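Local atomic coordinates of early 35 kDa protein (PDB entry 1P35), a protein that inhibits caspases and so blocks the insect host's apoptotic response to baculovirus infection, and also suppresses its antiviral RNA interference. Residues L218-S221 against S225-V228; L229-A234 against M240-L245; N266-D271 against L277-H282. All coordinates share one frame; numbering follows the deposited sequence.

The three interactions follow one another along the chain without overlapping. Interaction 1 folds the loop after helix 206-215 back on the start of strand 227-234, and interaction 2 pairs that strand with 238-249. Strand 259-271 comes next and is paired in interaction 3 with strand 276-282. Centres lie about 14 Å apart for interactions 1 and 2, about 10 Å for 2 and 3, and about 19 Å for 1 and 3. Strands 238-249 and 259-271 are themselves antiparallel neighbours, with I241 N 2.9 Å from F268 O. Successive hairpins thus build a meander that runs from the surface loop of interaction 1 toward the buried part of the caspase inhibitor.

Interaction 1. Residues L218-S221 against S225-V228; sequences LPSS and SEKV
Two side-chain torsions set up the meeting of E226 with S220 and S221. The glutamate CG sits between the backbone N and the carbonyl carbon (chi1 64°) with the chain extended beyond it, which carries the carboxylate across the loop, while S220 turns its OG away from its own backbone N (chi1 166°) to face that carboxylate. The contact closes the surface loop that leads from helix 206-215 into strand 227-234, and E226 stands just before that strand begins. Its two oxygens divide the work. OE2 accepts from S220 OG at 2.7 Å; the hydroxyl comes from the syn side but 32° out of the carboxylate plane. OE1 takes two bonds, both from S221. The backbone N of S221 reaches the syn lone pair of OE1 at 2.8 Å, and S221 OG, at 2.7 Å from the same OE1, approaches nearly in line with the C-O bond. Three donors from two consecutive residues therefore hold the carboxylate against rotation about its last bond, and would be expected to stabilise its charged form. The serine hydroxyls also work within the loop: S220 OG accepts from F222 N, which makes an ST turn, and S221 OG has a weak bond to K223 N. The side chains of S221 and E226 both rest on L245 of the neighbouring strand 238-249. At the other end of the contact the packing becomes apolar and much looser. There L218, whose side chain also lies on K243, points toward V228 at the start of the strand, and the two meet through methyl groups alone, L218 CD1 standing 4.5 Å from V228 CG1.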
loop_
_atom_site.group_PDB
_atom_site.type_symbol
_atom_site.label_atom_id
_atom_site.label_comp_id
_atom_site.label_asym_id
_atom_site.label_seq_id
_atom_site.Cartn_x
_atom_site.Cartn_y
_atom_site.Cartn_z
ATOM N N LEU A 218 -5.335 27.360 8.731
ATOM C CA LEU A 218 -4.504 26.484 7.880
ATOM C C LEU A 218 -2.977 26.673 7.952
ATOM O O LEU A 218 -2.485 27.698 8.432
ATOM C CB LEU A 218 -4.871 26.649 6.407
ATOM C CG LEU A 218 -6.295 26.463 5.940
ATOM C CD1 LEU A 218 -6.357 26.339 4.401
ATOM C CD2 LEU A 218 -6.820 25.249 6.587
ATOM N N PRO A 219 -2.205 25.680 7.445
ATOM C CA PRO A 219 -0.733 25.719 7.406
ATOM C C PRO A 219 -0.357 26.792 6.385
ATOM O O PRO A 219 -1.102 26.979 5.408
ATOM C CB PRO A 219 -0.361 24.329 6.835
ATOM C CG PRO A 219 -1.509 23.491 7.256
ATOM C CD PRO A 219 -2.661 24.396 6.885
ATOM N N SER A 220 0.766 27.483 6.585
ATOM C CA SER A 220 1.242 28.515 5.632
ATOM C C SER A 220 2.229 27.930 4.619
ATOM O O SER A 220 3.017 27.047 4.958
ATOM C CB SER A 220 1.957 29.659 6.353
ATOM O OG SER A 220 2.687 30.464 5.425
ATOM N N SER A 221 2.185 28.412 3.375
ATOM C CA SER A 221 3.097 27.916 2.334
ATOM C C SER A 221 4.274 28.862 2.299
ATOM O O SER A 221 5.201 28.687 1.515
ATOM C CB SER A 221 2.454 27.922 0.946
ATOM O OG SER A 221 2.364 29.252 0.443
ATOM N N SER A 225 2.361 36.391 -1.214
ATOM C CA SER A 225 0.959 36.714 -1.379
ATOM C C SER A 225 -0.089 35.651 -1.034
ATOM O O SER A 225 -1.216 35.729 -1.539
ATOM C CB SER A 225 0.733 37.127 -2.820
ATOM O OG SER A 225 0.931 36.007 -3.680
ATOM N N GLU A 226 0.228 34.668 -0.197
ATOM C CA GLU A 226 -0.799 33.667 0.096
ATOM C C GLU A 226 -2.004 34.246 0.847
ATOM O O GLU A 226 -1.890 35.120 1.713
ATOM C CB GLU A 226 -0.235 32.489 0.896
ATOM C CG GLU A 226 0.266 32.900 2.260
ATOM C CD GLU A 226 0.766 31.717 3.029
ATOM O OE1 GLU A 226 1.339 30.840 2.371
ATOM O OE2 GLU A 226 0.602 31.668 4.266
ATOM N N LYS A 227 -3.166 33.729 0.501
ATOM C CA LYS A 227 -4.412 34.133 1.132
ATOM C C LYS A 227 -5.226 32.854 1.439
ATOM O O LYS A 227 -5.153 31.871 0.731
ATOM C CB LYS A 227 -5.195 35.061 0.181
ATOM C CG LYS A 227 -5.488 34.450 -1.196
ATOM C CD LYS A 227 -6.177 35.403 -2.185
ATOM C CE LYS A 227 -6.173 34.825 -3.617
ATOM N NZ LYS A 227 -4.758 34.595 -4.134
ATOM N N VAL A 228 -5.981 32.867 2.513
ATOM C CA VAL A 228 -6.808 31.731 2.836
ATOM C C VAL A 228 -8.222 32.048 2.372
ATOM O O VAL A 228 -8.747 33.130 2.685
ATOM C CB VAL A 228 -6.770 31.507 4.334
ATOM C CG1 VAL A 228 -7.849 30.551 4.721
ATOM C CG2 VAL A 228 -5.333 30.963 4.713
#

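Interaction 2. Residues L229-A234 against M240-L245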
loop_
_atom_site.group_PDB
_atom_site.type_symbol
_atom_site.label_atom_id
_atom_site.label_comp_id
_atom_site.label_asym_id
_atom_site.label_seq_id
_atom_site.Cartn_x
_atom_site.Cartn_y
_atom_site.Cartn_z
ATOM N N LEU A 229 -8.816 31.163 1.575
ATOM C CA LEU A 229 -10.185 31.371 1.128
ATOM C C LEU A 229 -11.134 30.361 1.760
ATOM O O LEU A 229 -10.769 29.178 2.033
ATOM C CB LEU A 229 -10.284 31.329 -0.404
ATOM C CG LEU A 229 -9.948 32.667 -1.128
ATOM C CD1 LEU A 229 -8.603 33.173 -0.688
ATOM C CD2 LEU A 229 -9.932 32.472 -2.655
ATOM N N TYR A 230 -12.348 30.846 2.009
ATOM C CA TYR A 230 -13.406 30.049 2.622
ATOM C C TYR A 230 -14.478 29.701 1.587
ATOM O O TYR A 230 -15.016 30.587 0.901
ATOM C CB TYR A 230 -14.044 30.832 3.792
ATOM C CG TYR A 230 -15.276 30.145 4.357
ATOM C CD1 TYR A 230 -15.187 28.909 5.026
ATOM C CD2 TYR A 230 -16.537 30.692 4.163
ATOM C CE1 TYR A 230 -16.326 28.257 5.482
ATOM C CE2 TYR A 230 -17.688 30.046 4.612
ATOM C CZ TYR A 230 -17.575 28.837 5.277
ATOM O OH TYR A 230 -18.696 28.294 5.826
ATOM N N TYR A 231 -14.786 28.412 1.487
ATOM C CA TYR A 231 -15.786 27.906 0.553
ATOM C C TYR A 231 -17.024 27.269 1.153
ATOM O O TYR A 231 -16.946 26.467 2.087
ATOM C CB TYR A 231 -15.182 26.862 -0.385
ATOM C CG TYR A 231 -14.172 27.389 -1.377
ATOM C CD1 TYR A 231 -12.843 27.554 -1.003
ATOM C CD2 TYR A 231 -14.563 27.813 -2.671
ATOM C CE1 TYR A 231 -11.892 28.132 -1.858
ATOM C CE2 TYR A 231 -13.609 28.408 -3.567
ATOM C CZ TYR A 231 -12.267 28.559 -3.131
ATOM O OH TYR A 231 -11.306 29.113 -3.918
ATOM N N ASN A 232 -18.174 27.616 0.588
ATOM C CA ASN A 232 -19.438 27.023 0.993
ATOM C C ASN A 232 -20.131 26.817 -0.362
ATOM O O ASN A 232 -20.977 27.612 -0.780
ATOM C CB ASN A 232 -20.241 27.962 1.871
ATOM C CG ASN A 232 -21.381 27.253 2.592
ATOM O OD1 ASN A 232 -21.953 26.269 2.081
ATOM N ND2 ASN A 232 -21.728 27.751 3.776
ATOM N N GLU A 233 -19.719 25.742 -1.038
ATOM C CA GLU A 233 -20.179 25.374 -2.369
ATOM C C GLU A 233 -21.011 24.090 -2.474
ATOM O O GLU A 233 -20.981 23.195 -1.619
ATOM C CB GLU A 233 -18.978 25.185 -3.308
ATOM C CG GLU A 233 -17.951 26.294 -3.369
ATOM C CD GLU A 233 -16.760 25.952 -4.298
ATOM O OE1 GLU A 233 -16.198 24.815 -4.241
ATOM O OE2 GLU A 233 -16.370 26.841 -5.079
ATOM N N ALA A 234 -21.718 24.000 -3.591
ATOM C CA ALA A 234 -22.543 22.852 -3.888
ATOM C C ALA A 234 -22.444 22.544 -5.369
ATOM O O ALA A 234 -22.637 23.438 -6.194
ATOM C CB ALA A 234 -23.984 23.141 -3.533
ATOM N N MET A 240 -19.654 21.099 -0.376
ATOM C CA MET A 240 -18.283 21.256 0.058
ATOM C C MET A 240 -18.148 22.518 0.887
ATOM O O MET A 240 -18.434 23.647 0.414
ATOM C CB MET A 240 -17.311 21.329 -1.158
ATOM C CG MET A 240 -17.301 20.136 -2.070
ATOM S SD MET A 240 -17.917 20.488 -3.767
ATOM C CE MET A 240 -19.622 20.687 -3.475
ATOM N N ILE A 241 -17.689 22.326 2.119
ATOM C CA ILE A 241 -17.504 23.419 3.043
ATOM C C ILE A 241 -16.045 23.265 3.518
ATOM O O ILE A 241 -15.736 22.396 4.303
ATOM C CB ILE A 241 -18.570 23.303 4.173
ATOM C CG1 ILE A 241 -19.982 23.554 3.586
ATOM C CG2 ILE A 241 -18.337 24.310 5.275
ATOM C CD1 ILE A 241 -21.123 23.303 4.615
ATOM N N TYR A 242 -15.159 24.137 3.034
ATOM C CA TYR A 242 -13.740 24.021 3.337
ATOM C C TYR A 242 -12.949 25.322 3.206
ATOM O O TYR A 242 -13.456 26.358 2.762
ATOM C CB TYR A 242 -13.098 22.987 2.373
ATOM C CG TYR A 242 -13.196 23.396 0.907
ATOM C CD1 TYR A 242 -14.371 23.239 0.193
ATOM C CD2 TYR A 242 -12.106 23.961 0.240
ATOM C CE1 TYR A 242 -14.460 23.631 -1.162
ATOM C CE2 TYR A 242 -12.194 24.349 -1.119
ATOM C CZ TYR A 242 -13.382 24.177 -1.802
ATOM O OH TYR A 242 -13.493 24.558 -3.127
ATOM N N LYS A 243 -11.695 25.264 3.627
ATOM C CA LYS A 243 -10.812 26.385 3.457
ATOM C C LYS A 243 -9.680 25.866 2.569
ATOM O O LYS A 243 -9.411 24.644 2.537
ATOM C CB LYS A 243 -10.270 26.866 4.785
ATOM C CG LYS A 243 -11.196 27.820 5.488
ATOM C CD LYS A 243 -10.687 28.225 6.850
ATOM C CE LYS A 243 -11.579 29.369 7.418
ATOM N NZ LYS A 243 -11.004 29.816 8.661
ATOM N N ALA A 244 -9.042 26.784 1.840
ATOM C CA ALA A 244 -7.948 26.418 0.972
ATOM C C ALA A 244 -6.916 27.519 1.018
ATOM O O ALA A 244 -7.253 28.676 1.221
ATOM C CB ALA A 244 -8.451 26.219 -0.483
ATOM N N LEU A 245 -5.665 27.157 0.789
ATOM C CA LEU A 245 -4.578 28.100 0.787
ATOM C C LEU A 245 -4.378 28.365 -0.685
ATOM O O LEU A 245 -4.251 27.411 -1.485
ATOM C CB LEU A 245 -3.314 27.485 1.362
ATOM C CG LEU A 245 -2.139 28.466 1.350
ATOM C CD1 LEU A 245 -2.353 29.613 2.390
ATOM C CD2 LEU A 245 -0.899 27.715 1.696
#
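One face of the Y231 ring carries the hydroxyl of Y242, whose OH stands 3.3 Å above the plane and nearer the ring's periphery than its centre, while Y242 O lies in plane at the edge. In return, one face of the Y242 ring is covered by Y231 CB, 3.6 Å from the ring centroid, a CH-pi contact. The rings are close to parallel, at 6°, but displaced along their planes until little of one lies over the other, with centroids 4.6 Å apart. The chi1 of Y242 (62°) places CG between the backbone N and the carbonyl carbon and swings the ring over toward its cross-strand partner. At the edge of that ring, Y242 OH donates to E233 OE1 at 2.9 Å, meeting it from above the carboxylate plane; the same hydroxyl bonds K262 NZ. K262 also makes a cation-pi contact with Y231, whose OH bonds E246. On the other side of the strands, I241 CG2 lies 4.0 Å from Y230 OH, the two side chains pointing the same way. Paired backbone bonds at L229-A244, Y231-Y242 and E233-M240 fix the antiparallel register. This beta hairpin turns Y230 and N232 toward helix 206-215; K243 NZ bonds L216 O and Q214 O near that helix's end, while strand 238-249 pairs along its other edge with strand 259-271.

Interaction 3. Residues N266-D271 against L277-H282; sequences NGFIYD and LYVKLH
The side chain of N266 reaches K280 and H282, in part through a water. CB lies 3.4 Å from K280 O; CG, anti to the carbonyl carbon (chi1 -69°) and 3.8 Å from K280 O, turns the amide toward the end of the partner strand. There OD1 accepts from H282 N at 2.8 Å, with the donor 40° out of the carbonyl plane, and also touches the aliphatic CG of K280. The tip, ND2, donates at 3.1 Å to a water that in turn donates to H282 O, so the amide serves both backbone polar groups of H282. Beyond this clasp, the strands are tied by paired backbone bonds at G267-K280 and I269-Y278. The side chains that point to the same side as F268 are apolar for the most part. V279 CG1 sits over one face of the F268 ring, 4.0 Å from its centroid, and L277 CD2 lies at the ring's edge; L277 CD1 lies at the edge of the Y270 ring, 4.0 Å from Y270 CD1. Helix 206-215 covers this side, F209 stacking on F268. On the reverse side the Y278 ring turns its edge to the backbone, with I269 O in its plane and 3.4 Å from Y278 CD1, and helix 62-74 packs on I269 and Y278. Strands 259-271 and 276-282 thus form a buried antiparallel beta hairpin, whose first strand turns a corner at G267.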
loop_
_atom_site.group_PDB
_atom_site.type_symbol
_atom_site.label_atom_id
_atom_site.label_comp_id
_atom_site.label_asym_id
_atom_site.label_seq_id
_atom_site.Cartn_x
_atom_site.Cartn_y
_atom_site.Cartn_z
ATOM N N ASN A 266 -8.994 21.816 3.653
ATOM C CA ASN A 266 -9.458 21.122 4.841
ATOM C C ASN A 266 -10.939 21.460 5.096
ATOM O O ASN A 266 -11.394 22.609 4.925
ATOM C CB ASN A 266 -8.588 21.529 6.026
ATOM C CG ASN A 266 -7.174 20.993 5.906
ATOM O OD1 ASN A 266 -6.924 19.795 6.189
ATOM N ND2 ASN A 266 -6.245 21.845 5.445
ATOM N N GLY A 267 -11.680 20.461 5.526
ATOM C CA GLY A 267 -13.093 20.672 5.770
ATOM C C GLY A 267 -13.948 19.433 5.638
ATOM O O GLY A 267 -13.541 18.337 6.015
ATOM N N PHE A 268 -15.135 19.642 5.083
ATOM C CA PHE A 268 -16.157 18.634 4.933
ATOM C C PHE A 268 -16.676 18.568 3.486
ATOM O O PHE A 268 -17.024 19.608 2.867
ATOM C CB PHE A 268 -17.351 18.990 5.863
ATOM C CG PHE A 268 -17.005 19.032 7.308
ATOM C CD1 PHE A 268 -16.201 20.047 7.817
ATOM C CD2 PHE A 268 -17.403 17.992 8.159
ATOM C CE1 PHE A 268 -15.768 20.024 9.179
ATOM C CE2 PHE A 268 -16.991 17.951 9.502
ATOM C CZ PHE A 268 -16.155 18.982 10.024
ATOM N N ILE A 269 -16.716 17.357 2.945
ATOM C CA ILE A 269 -17.244 17.133 1.609
ATOM C C ILE A 269 -18.362 16.137 1.825
ATOM O O ILE A 269 -18.127 15.035 2.361
ATOM C CB ILE A 269 -16.191 16.557 0.649
ATOM C CG1 ILE A 269 -15.246 17.677 0.188
ATOM C CG2 ILE A 269 -16.885 15.896 -0.568
ATOM C CD1 ILE A 269 -13.952 17.188 -0.530
ATOM N N TYR A 270 -19.575 16.514 1.411
ATOM C CA TYR A 270 -20.707 15.646 1.609
ATOM C C TYR A 270 -21.299 15.190 0.277
ATOM O O TYR A 270 -21.611 15.986 -0.621
ATOM C CB TYR A 270 -21.773 16.346 2.446
ATOM C CG TYR A 270 -22.970 15.468 2.691
ATOM C CD1 TYR A 270 -22.882 14.381 3.541
ATOM C CD2 TYR A 270 -24.191 15.714 2.063
ATOM C CE1 TYR A 270 -23.961 13.553 3.778
ATOM C CE2 TYR A 270 -25.293 14.889 2.293
ATOM C CZ TYR A 270 -25.159 13.804 3.161
ATOM O OH TYR A 270 -26.195 12.948 3.432
ATOM N N ASP A 271 -21.430 13.872 0.135
ATOM C CA ASP A 271 -21.986 13.330 -1.090
ATOM C C ASP A 271 -23.478 13.131 -0.883
ATOM O O ASP A 271 -23.900 12.183 -0.226
ATOM C CB ASP A 271 -21.281 12.029 -1.450
ATOM C CG ASP A 271 -21.702 11.495 -2.801
ATOM O OD1 ASP A 271 -22.867 11.739 -3.194
ATOM O OD2 ASP A 271 -20.869 10.805 -3.443
ATOM N N LEU A 277 -20.105 11.256 4.155
ATOM C CA LEU A 277 -19.404 12.428 4.611
ATOM C C LEU A 277 -17.879 12.169 4.635
ATOM O O LEU A 277 -17.423 11.162 5.191
ATOM C CB LEU A 277 -19.847 12.763 6.048
ATOM C CG LEU A 277 -19.094 14.028 6.506
ATOM C CD1 LEU A 277 -19.532 15.247 5.642
ATOM C CD2 LEU A 277 -19.353 14.285 7.962
ATOM N N TYR A 278 -17.098 13.060 4.048
ATOM C CA TYR A 278 -15.650 12.915 4.090
ATOM C C TYR A 278 -15.140 14.116 4.861
ATOM O O TYR A 278 -15.586 15.267 4.627
ATOM C CB TYR A 278 -15.038 12.940 2.703
ATOM C CG TYR A 278 -15.599 11.911 1.748
ATOM C CD1 TYR A 278 -16.783 12.157 1.063
ATOM C CD2 TYR A 278 -14.957 10.666 1.558
ATOM C CE1 TYR A 278 -17.332 11.207 0.214
ATOM C CE2 TYR A 278 -15.489 9.683 0.697
ATOM C CZ TYR A 278 -16.668 9.965 0.038
ATOM O OH TYR A 278 -17.174 9.019 -0.790
ATOM N N VAL A 279 -14.224 13.867 5.794
ATOM C CA VAL A 279 -13.700 14.963 6.561
ATOM C C VAL A 279 -12.179 14.917 6.567
ATOM O O VAL A 279 -11.580 13.835 6.714
ATOM C CB VAL A 279 -14.166 14.918 8.016
ATOM C CG1 VAL A 279 -13.741 16.183 8.738
ATOM C CG2 VAL A 279 -15.668 14.725 8.106
ATOM N N LYS A 280 -11.547 16.085 6.408
ATOM C CA LYS A 280 -10.103 16.158 6.501
ATOM C C LYS A 280 -9.688 17.428 7.261
ATOM O O LYS A 280 -9.944 18.521 6.787
ATOM C CB LYS A 280 -9.468 16.202 5.114
ATOM C CG LYS A 280 -7.955 16.395 5.187
ATOM C CD LYS A 280 -7.365 16.523 3.750
ATOM C CE LYS A 280 -5.875 16.185 3.731
ATOM N NZ LYS A 280 -5.359 15.917 2.356
ATOM N N LEU A 281 -9.029 17.252 8.411
ATOM C CA LEU A 281 -8.567 18.311 9.255
ATOM C C LEU A 281 -7.080 17.976 9.484
ATOM O O LEU A 281 -6.654 17.599 10.587
ATOM C CB LEU A 281 -9.356 18.289 10.569
ATOM C CG LEU A 281 -10.871 18.498 10.428
ATOM C CD1 LEU A 281 -11.510 18.134 11.778
ATOM C CD2 LEU A 281 -11.205 19.977 10.009
ATOM N N HIS A 282 -6.297 18.180 8.433
ATOM C CA HIS A 282 -4.883 17.837 8.415
ATOM C C HIS A 282 -3.933 18.937 8.743
ATOM O O HIS A 282 -3.696 19.815 7.917
ATOM C CB HIS A 282 -4.528 17.253 7.048
ATOM C CG HIS A 282 -3.067 16.951 6.873
ATOM N ND1 HIS A 282 -2.368 16.130 7.733
ATOM C CD2 HIS A 282 -2.215 17.248 5.860
ATOM C CE1 HIS A 282 -1.145 15.940 7.261
ATOM N NE2 HIS A 282 -1.026 16.609 6.125
HETATM O O HOH W 1 -3.399 20.665 5.212
#